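Local structure of glucan-binding protein C, GbpC (Streptococcus mutans UA159, 5UQZ) at residues 225-230 against 263-269; 298-304 against 335-339. The protein probably binds glucan at the streptococcal cell surface and is thought to mediate both sucrose-dependent and sucrose-independent adherence, and carries a calcium ion in its beta-supersandwich domain. The contacts are given in a common frame with arbitrary orientation. Numbering follows the deposited sequence.

Interaction 1 (225-230 against 263-269); sequences LNHWTT and SAKDNQY. With CA (calcium ion), chain B.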
ATOM      1  N   LEU A 225      -2.036  -3.679  -3.088  1.00  8.13           N
ATOM      2  CA  LEU A 225      -2.224  -3.777  -4.540  1.00  8.02           C
ATOM      3  C   LEU A 225      -3.723  -3.734  -4.815  1.00  8.32           C
ATOM      4  O   LEU A 225      -4.380  -4.763  -5.066  1.00  8.75           O
ATOM      5  CB  LEU A 225      -1.541  -5.009  -5.109  1.00  9.05           C
ATOM      6  CG  LEU A 225      -0.004  -5.025  -4.931  1.00  9.45           C
ATOM      7  CD1 LEU A 225       0.566  -6.295  -5.510  1.00 11.95           C
ATOM      8  CD2 LEU A 225       0.678  -3.809  -5.526  1.00 12.31           C
ATOM      9  N   ASN A 226      -4.254  -2.519  -4.823  1.00  8.61           N
ATOM     10  CA  ASN A 226      -5.699  -2.352  -4.958  1.00  8.73           C
ATOM     11  C   ASN A 226      -6.186  -2.651  -6.370  1.00  7.98           C
ATOM     12  O   ASN A 226      -5.529  -2.270  -7.339  1.00  9.56           O
ATOM     13  CB  ASN A 226      -6.101  -0.890  -4.659  1.00  9.94           C
ATOM     14  CG  ASN A 226      -5.624  -0.420  -3.317  1.00  9.99           C
ATOM     15  OD1 ASN A 226      -4.424  -0.240  -3.133  1.00 11.85           O
ATOM     16  ND2 ASN A 226      -6.527  -0.271  -2.356  1.00 11.80           N
ATOM     17  N   HIS A 227      -7.363  -3.269  -6.445  1.00  8.66           N
ATOM     18  CA  HIS A 227      -8.097  -3.374  -7.690  1.00  9.33           C
ATOM     19  C   HIS A 227      -9.525  -2.963  -7.353  1.00  9.89           C
ATOM     20  O   HIS A 227     -10.226  -3.657  -6.603  1.00 10.85           O
ATOM     21  CB  HIS A 227      -8.055  -4.817  -8.203  1.00  8.97           C
ATOM     22  CG  HIS A 227      -8.762  -5.015  -9.518  1.00 10.18           C
ATOM     23  ND1 HIS A 227      -8.662  -6.187 -10.244  1.00 12.01           N
ATOM     24  CD2 HIS A 227      -9.563  -4.189 -10.244  1.00 11.46           C
ATOM     25  CE1 HIS A 227      -9.357  -6.067 -11.360  1.00 13.38           C
ATOM     26  NE2 HIS A 227      -9.919  -4.871 -11.380  1.00 12.53           N
ATOM     27  N   TRP A 228      -9.957  -1.829  -7.861  1.00 10.90           N
ATOM     28  CA  TRP A 228     -11.339  -1.405  -7.693  1.00 13.87           C
ATOM     29  C   TRP A 228     -11.992  -1.202  -9.051  1.00 15.14           C
ATOM     30  O   TRP A 228     -11.326  -0.785 -10.005  1.00 14.04           O
ATOM     31  CB  TRP A 228     -11.483  -0.161  -6.804  1.00 16.31           C
ATOM     32  CG  TRP A 228     -10.692   1.126  -7.122  1.00 14.62           C
ATOM     33  CD1 TRP A 228      -9.550   1.575  -6.482  1.00 16.38           C
ATOM     34  CD2 TRP A 228     -11.015   2.129  -8.100  1.00 14.03           C
ATOM     35  NE1 TRP A 228      -9.173   2.804  -6.999  1.00 16.17           N
ATOM     36  CE2 TRP A 228     -10.050   3.158  -7.987  1.00 15.88           C
ATOM     37  CE3 TRP A 228     -12.029   2.257  -9.059  1.00 16.46           C
ATOM     38  CZ2 TRP A 228     -10.066   4.294  -8.802  1.00 15.36           C
ATOM     39  CZ3 TRP A 228     -12.039   3.395  -9.870  1.00 17.18           C
ATOM     40  CH2 TRP A 228     -11.069   4.380  -9.735  1.00 17.80           C
ATOM     41  N   THR A 229     -13.276  -1.547  -9.133  1.00 16.80           N
ATOM     42  CA  THR A 229     -14.026  -1.426 -10.374  1.00 19.97           C
ATOM     43  C   THR A 229     -15.297  -0.650 -10.074  1.00 23.34           C
ATOM     44  O   THR A 229     -16.159  -1.125  -9.316  1.00 28.62           O
ATOM     45  CB  THR A 229     -14.352  -2.803 -10.961  1.00 21.53           C
ATOM     46  OG1 THR A 229     -13.153  -3.578 -11.111  1.00 22.84           O
ATOM     47  CG2 THR A 229     -14.989  -2.648 -12.314  1.00 26.19           C
ATOM     48  N   THR A 230     -15.396   0.548 -10.646  1.00 22.35           N
ATOM     49  CA  THR A 230     -16.571   1.373 -10.439  1.00 22.38           C
ATOM     50  C   THR A 230     -16.881   2.077 -11.751  1.00 20.23           C
ATOM     51  O   THR A 230     -16.165   1.917 -12.751  1.00 18.40           O
ATOM     52  CB  THR A 230     -16.367   2.456  -9.370  1.00 24.71           C
ATOM     53  OG1 THR A 230     -15.534   3.496  -9.876  1.00 27.69           O
ATOM     54  CG2 THR A 230     -15.782   1.914  -8.072  1.00 27.94           C
ATOM     55  N   SER A 263      -4.334  -8.406  -7.989  1.00  8.83           N
ATOM     56  CA  SER A 263      -5.626  -9.010  -7.709  1.00  9.62           C
ATOM     57  C   SER A 263      -6.423  -9.051  -8.991  1.00 10.01           C
ATOM     58  O   SER A 263      -6.775  -8.009  -9.527  1.00 10.61           O
ATOM     59  CB  SER A 263      -6.348  -8.181  -6.647  1.00 10.20           C
ATOM     60  OG  SER A 263      -7.618  -8.719  -6.314  1.00 11.74           O
ATOM     61  N   ALA A 264      -6.756 -10.269  -9.474  1.00 10.84           N
ATOM     62  CA  ALA A 264      -7.456 -10.390 -10.753  1.00 12.57           C
ATOM     63  C   ALA A 264      -8.839  -9.755 -10.704  1.00 12.41           C
ATOM     64  O   ALA A 264      -9.315  -9.223 -11.722  1.00 14.80           O
ATOM     65  CB  ALA A 264      -7.561 -11.868 -11.136  1.00 16.63           C
ATOM     66  N   LYS A 265      -9.507  -9.832  -9.556  1.00 12.74           N
ATOM     67  CA  LYS A 265     -10.840  -9.291  -9.359  1.00 14.55           C
ATOM     68  C   LYS A 265     -10.788  -8.121  -8.391  1.00 13.08           C
ATOM     69  O   LYS A 265      -9.800  -7.880  -7.706  1.00 11.82           O
ATOM     70  CB  LYS A 265     -11.777 -10.376  -8.816  1.00 19.54           C
ATOM     71  CG  LYS A 265     -11.999 -11.522  -9.778  1.00 26.02           C
ATOM     72  CD  LYS A 265     -12.961 -12.494  -9.143  1.00 32.63           C
ATOM     73  CE  LYS A 265     -12.783 -13.928  -9.641  1.00 39.14           C
ATOM     74  NZ  LYS A 265     -14.108 -14.604  -9.846  1.00 41.22           N
ATOM     75  N   ASP A 266     -11.887  -7.371  -8.321  1.00 12.90           N
ATOM     76  CA  ASP A 266     -12.005  -6.273  -7.367  1.00 12.63           C
ATOM     77  C   ASP A 266     -11.732  -6.794  -5.963  1.00 11.69           C
ATOM     78  O   ASP A 266     -12.281  -7.823  -5.562  1.00 12.55           O
ATOM     79  CB  ASP A 266     -13.412  -5.689  -7.509  1.00 15.27           C
ATOM     80  CG  ASP A 266     -13.697  -4.482  -6.577  1.00 14.40           C
ATOM     81  OD1 ASP A 266     -13.607  -4.649  -5.353  1.00 14.14           O
ATOM     82  OD2 ASP A 266     -14.079  -3.373  -7.037  1.00 18.15           O
ATOM     83  N   ASN A 267     -10.855  -6.108  -5.239  1.00 10.41           N
ATOM     84  CA  ASN A 267     -10.578  -6.448  -3.848  1.00  9.84           C
ATOM     85  C   ASN A 267     -10.876  -5.277  -2.931  1.00 10.32           C
ATOM     86  O   ASN A 267     -10.469  -5.280  -1.767  1.00 11.52           O
ATOM     87  CB  ASN A 267      -9.140  -6.935  -3.671  1.00 10.32           C
ATOM     88  CG  ASN A 267      -8.096  -5.880  -3.986  1.00  9.05           C
ATOM     89  OD1 ASN A 267      -8.431  -4.721  -4.236  1.00  9.37           O
ATOM     90  ND2 ASN A 267      -6.825  -6.279  -3.973  1.00  8.78           N
ATOM     91  N   GLN A 268     -11.632  -4.286  -3.437  1.00 10.73           N
ATOM     92  CA  GLN A 268     -11.861  -3.049  -2.697  1.00 10.58           C
ATOM     93  C   GLN A 268     -13.248  -2.950  -2.060  1.00 11.59           C
ATOM     94  O   GLN A 268     -13.378  -2.328  -0.994  1.00 11.79           O
ATOM     95  CB  GLN A 268     -11.721  -1.854  -3.658  1.00 12.17           C
ATOM     96  CG  GLN A 268     -11.616  -0.505  -2.951  1.00 13.03           C
ATOM     97  CD  GLN A 268     -10.222  -0.250  -2.378  1.00 12.06           C
ATOM     98  OE1 GLN A 268      -9.227  -0.736  -2.905  1.00 15.55           O
ATOM     99  NE2 GLN A 268     -10.146   0.502  -1.295  1.00 12.73           N
ATOM    100  N   TYR A 269     -14.285  -3.507  -2.699  1.00 11.41           N
ATOM    101  CA  TYR A 269     -15.660  -3.360  -2.219  1.00 12.07           C
ATOM    102  C   TYR A 269     -16.319  -4.714  -2.098  1.00 12.92           C
ATOM    103  O   TYR A 269     -16.377  -5.472  -3.072  1.00 12.45           O
ATOM    104  CB  TYR A 269     -16.472  -2.501  -3.241  1.00 14.05           C
ATOM    105  CG  TYR A 269     -15.974  -1.064  -3.246  1.00 13.38           C
ATOM    106  CD1 TYR A 269     -16.253  -0.208  -2.180  1.00 14.35           C
ATOM    107  CD2 TYR A 269     -15.180  -0.582  -4.292  1.00 14.86           C
ATOM    108  CE1 TYR A 269     -15.724   1.081  -2.132  1.00 14.87           C
ATOM    109  CE2 TYR A 269     -14.665   0.720  -4.260  1.00 15.41           C
ATOM    110  CZ  TYR A 269     -14.929   1.527  -3.177  1.00 15.77           C
ATOM    111  OH  TYR A 269     -14.418   2.803  -3.124  1.00 18.24           O
TER
HETATM  112 CA    CA B 501      -2.341   0.820  -3.007  1.00  9.73          CA
HETATM  113  O   HOH W   1      -4.235  -5.542  -7.781  1.00  9.50           O
HETATM  114  O   HOH W   2      -3.586   2.214  -1.408  1.00 13.69           O
HETATM  115  O   HOH W   3      -3.815   2.618  -4.089  1.00 24.68           O
HETATM  116  O   HOH W   4      -1.565   3.159  -2.764  1.00 23.40           O
HETATM  117  O   HOH W   5       0.027   0.766  -3.194  1.00 13.92           O

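Interaction 2 (298-304 against 335-339); sequences AYYGAGA and VAVPK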
ATOM      1  N   ALA A 298      -4.747  -6.287   6.328  1.00 10.21           N
ATOM      2  CA  ALA A 298      -3.918  -5.775   5.234  1.00 10.05           C
ATOM      3  C   ALA A 298      -3.424  -6.896   4.310  1.00 10.20           C
ATOM      4  O   ALA A 298      -3.235  -6.668   3.107  1.00  9.99           O
ATOM      5  CB  ALA A 298      -2.759  -4.977   5.796  1.00 12.65           C
ATOM      6  N   TYR A 299      -3.223  -8.107   4.836  1.00  9.42           N
ATOM      7  CA  TYR A 299      -2.745  -9.222   4.024  1.00  9.18           C
ATOM      8  C   TYR A 299      -3.629  -9.450   2.814  1.00  8.38           C
ATOM      9  O   TYR A 299      -3.167  -9.959   1.788  1.00  9.10           O
ATOM     10  CB  TYR A 299      -2.660 -10.526   4.866  1.00  9.96           C
ATOM     11  CG  TYR A 299      -4.013 -11.163   5.083  1.00 10.25           C
ATOM     12  CD1 TYR A 299      -4.849 -10.782   6.139  1.00 10.58           C
ATOM     13  CD2 TYR A 299      -4.499 -12.103   4.176  1.00  9.45           C
ATOM     14  CE1 TYR A 299      -6.115 -11.326   6.314  1.00 11.88           C
ATOM     15  CE2 TYR A 299      -5.764 -12.648   4.328  1.00 10.77           C
ATOM     16  CZ  TYR A 299      -6.572 -12.248   5.404  1.00 10.93           C
ATOM     17  OH  TYR A 299      -7.818 -12.745   5.591  1.00 12.63           O
ATOM     18  N   TYR A 300      -4.910  -9.073   2.916  1.00  8.93           N
ATOM     19  CA  TYR A 300      -5.833  -9.415   1.853  1.00  9.16           C
ATOM     20  C   TYR A 300      -5.462  -8.743   0.541  1.00  8.66           C
ATOM     21  O   TYR A 300      -5.817  -9.258  -0.528  1.00  8.78           O
ATOM     22  CB  TYR A 300      -7.244  -9.023   2.275  1.00 10.33           C
ATOM     23  CG  TYR A 300      -8.293  -9.232   1.238  1.00  9.58           C
ATOM     24  CD1 TYR A 300      -8.656 -10.526   0.802  1.00  9.92           C
ATOM     25  CD2 TYR A 300      -8.980  -8.145   0.706  1.00 11.05           C
ATOM     26  CE1 TYR A 300      -9.620 -10.698  -0.180  1.00 11.38           C
ATOM     27  CE2 TYR A 300      -9.974  -8.320  -0.241  1.00 10.82           C
ATOM     28  CZ  TYR A 300     -10.291  -9.589  -0.678  1.00 10.56           C
ATOM     29  OH  TYR A 300     -11.278  -9.755  -1.644  1.00 13.70           O
ATOM     30  N   GLY A 301      -4.815  -7.582   0.599  1.00  8.74           N
ATOM     31  CA  GLY A 301      -4.425  -6.879  -0.603  1.00  9.37           C
ATOM     32  C   GLY A 301      -2.939  -6.976  -0.895  1.00  8.26           C
ATOM     33  O   GLY A 301      -2.430  -6.162  -1.678  1.00  9.56           O
ATOM     34  N   ALA A 302      -2.248  -7.963  -0.334  1.00  8.38           N
ATOM     35  CA  ALA A 302      -0.792  -7.937  -0.352  1.00  8.65           C
ATOM     36  C   ALA A 302      -0.167  -9.136  -1.057  1.00  8.71           C
ATOM     37  O   ALA A 302      -0.690 -10.256  -1.037  1.00  8.97           O
ATOM     38  CB  ALA A 302      -0.254  -7.953   1.066  1.00 10.03           C
ATOM     39  N   GLY A 303       1.001  -8.884  -1.643  1.00  9.15           N
ATOM     40  CA  GLY A 303       1.943  -9.910  -2.034  1.00 10.52           C
ATOM     41  C   GLY A 303       3.254  -9.674  -1.322  1.00  8.75           C
ATOM     42  O   GLY A 303       3.391  -8.777  -0.486  1.00  8.94           O
ATOM     43  N   ALA A 304       4.266 -10.454  -1.668  1.00  9.54           N
ATOM     44  CA  ALA A 304       5.610 -10.274  -1.162  1.00  9.66           C
ATOM     45  C   ALA A 304       6.573 -10.859  -2.169  1.00  8.12           C
ATOM     46  O   ALA A 304       6.156 -11.520  -3.122  1.00  8.32           O
ATOM     47  CB  ALA A 304       5.790 -10.980   0.175  1.00 10.55           C
ATOM     48  N   VAL A 335       6.212  -7.364   5.737  1.00 10.02           N
ATOM     49  CA  VAL A 335       5.270  -8.144   4.953  1.00  9.88           C
ATOM     50  C   VAL A 335       3.955  -8.276   5.705  1.00  9.92           C
ATOM     51  O   VAL A 335       3.936  -8.574   6.901  1.00 11.16           O
ATOM     52  CB  VAL A 335       5.906  -9.509   4.635  1.00 10.98           C
ATOM     53  CG1 VAL A 335       4.920 -10.402   3.854  1.00 11.77           C
ATOM     54  CG2 VAL A 335       7.224  -9.338   3.864  1.00 13.14           C
ATOM     55  N   ALA A 336       2.843  -8.088   4.990  1.00  9.01           N
ATOM     56  CA  ALA A 336       1.493  -8.187   5.548  1.00  9.47           C
ATOM     57  C   ALA A 336       1.035  -9.646   5.452  1.00 10.05           C
ATOM     58  O   ALA A 336       0.778 -10.156   4.354  1.00 11.58           O
ATOM     59  CB  ALA A 336       0.564  -7.286   4.734  1.00 10.76           C
ATOM     60  N   VAL A 337       0.902 -10.291   6.605  1.00 10.21           N
ATOM     61  CA  VAL A 337       0.473 -11.698   6.671  1.00 10.23           C
ATOM     62  C   VAL A 337      -0.812 -11.790   7.479  1.00  9.74           C
ATOM     63  O   VAL A 337      -1.134 -10.886   8.268  1.00  9.91           O
ATOM     64  CB  VAL A 337       1.562 -12.614   7.270  1.00 11.29           C
ATOM     65  CG1 VAL A 337       2.783 -12.628   6.354  1.00 14.95           C
ATOM     66  CG2 VAL A 337       1.888 -12.182   8.686  1.00 11.86           C
ATOM     67  N   PRO A 338      -1.572 -12.867   7.325  1.00 10.10           N
ATOM     68  CA  PRO A 338      -2.763 -13.034   8.180  1.00 10.84           C
ATOM     69  C   PRO A 338      -2.375 -13.125   9.648  1.00 10.27           C
ATOM     70  O   PRO A 338      -1.359 -13.724  10.000  1.00 11.57           O
ATOM     71  CB  PRO A 338      -3.345 -14.360   7.711  1.00 14.80           C
ATOM     72  CG  PRO A 338      -2.630 -14.794   6.563  1.00 14.37           C
ATOM     73  CD  PRO A 338      -1.391 -13.982   6.369  1.00 11.23           C
ATOM     74  N   LYS A 339      -3.246 -12.576  10.498  1.00 10.88           N
ATOM     75  CA  LYS A 339      -3.020 -12.511  11.934  1.00 11.50           C
ATOM     76  C   LYS A 339      -4.176 -13.216  12.635  1.00 10.92           C
ATOM     77  O   LYS A 339      -5.185 -13.616  12.017  1.00 12.30           O
ATOM     78  CB  LYS A 339      -2.979 -11.051  12.406  1.00 14.42           C
ATOM     79  CG  LYS A 339      -2.028 -10.162  11.669  1.00 18.66           C
ATOM     80  CD  LYS A 339      -0.627 -10.465  11.926  1.00 22.60           C
ATOM     81  CE  LYS A 339       0.256  -9.552  11.092  1.00 23.30           C
ATOM     82  NZ  LYS A 339       1.688  -9.763  11.454  1.00 24.79           N
TER
HETATM   83  O   HOH W   6      -2.253  -8.430   7.758  1.00 12.70           O
HETATM   84  O   HOH W   7       3.266  -7.513   2.132  1.00  9.03           O

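Interaction 1 (225-230 against 263-269)
Asn267 uses its side-chain amide as a peptide-like partner for the backbone of 225-230. Asn267 OD1 accepts from His227 N (2.9 Å) and Asn267 ND2 donates to Leu225 O (3.1 Å), while Asn267 N donates to His227 O (2.9 Å). The loop thus binds the start of strand 227-230 without forming a regular strand itself. The His227 ring points into the loop, and His227 ND1 donates to Ser263 O (2.7 Å). Its NE2 is bound to Asp234. Further along, Asp266 OD2 accepts from Thr229 N (2.9 Å). Asp266 OD1 accepts from Gln268 N (2.8 Å), an Asx turn. Asn226 works in two directions. Asn226 ND2 donates to Gln268 OE1 (2.8 Å) and also bonds Asp285, and Asn226 OD1 binds the calcium ion at 2.3 Å. Ser224 O, the Glu237 carboxylate and four waters complete the coordination. The arrangement is a calcium site at the edge of a beta-sandwich, with a loop shaped by an Asx turn and held to the strand by side-chain to backbone hydrogen bonds.

Interaction 2 (298-304 against 335-339)
Tyr299 lays one face of its ring over Pro338, a CH-pi contact with Pro338 CB 4.1 Å from the centroid of the Tyr299 ring and 8° off the ring normal. This is apolar packing where the beta-supersandwich domain meets its long helical stalk. The 3-10 residues 298-300 and the start of strand 303-306 face the extended chain 335-339, which follows the last strand of the domain. Tyr299 and Pro338 both also touch Ala41 of helix 3-51, so the pair sits against the helix.

Ala336 points into the middle of the contact. Ala336 CB lies 3.8 Å from Ala302 CB and 4.2 Å from Ala298 CB. These small side chains let the backbones come close, with the CA atoms of Tyr299 and Ala336 4.6 Å apart. Farther along, Ala304 CB meets Val335 CG1 at 3.8 Å. Val337 points away from 298-304, and its side chain touches Tyr45 and Val58.

No direct hydrogen bond joins the segments. Two waters bridge them instead. Water 7 links Gly303 O to Ala336 N, 2.9 Å from each. Water 6 donates to Val337 O at 2.7 Å and accepts from Tyr299 N at 3.1 Å.

Overall arrangement
The centres of the two interactions lie about 15 Å apart, and they come in series along the chain: interaction 1 closes before interaction 2 opens. They touch directly. Leu225 N and Gly301 O are 2.9 Å apart, a probable hydrogen bond, and Asn267 O packs on Tyr300 CE2 at 3.4 Å. Interaction 1 sits on the large antiparallel sheet, where strand 227-230 pairs with 233-240. Interaction 2 involves strand 303-306, the middle strand of a three-stranded sheet, and reaches helix 3-51. Ser253 hydrogen-bonds to both Asn267 and Tyr300. Together the contacts connect the region of the calcium site to the part of helix 3-51 near Ala41.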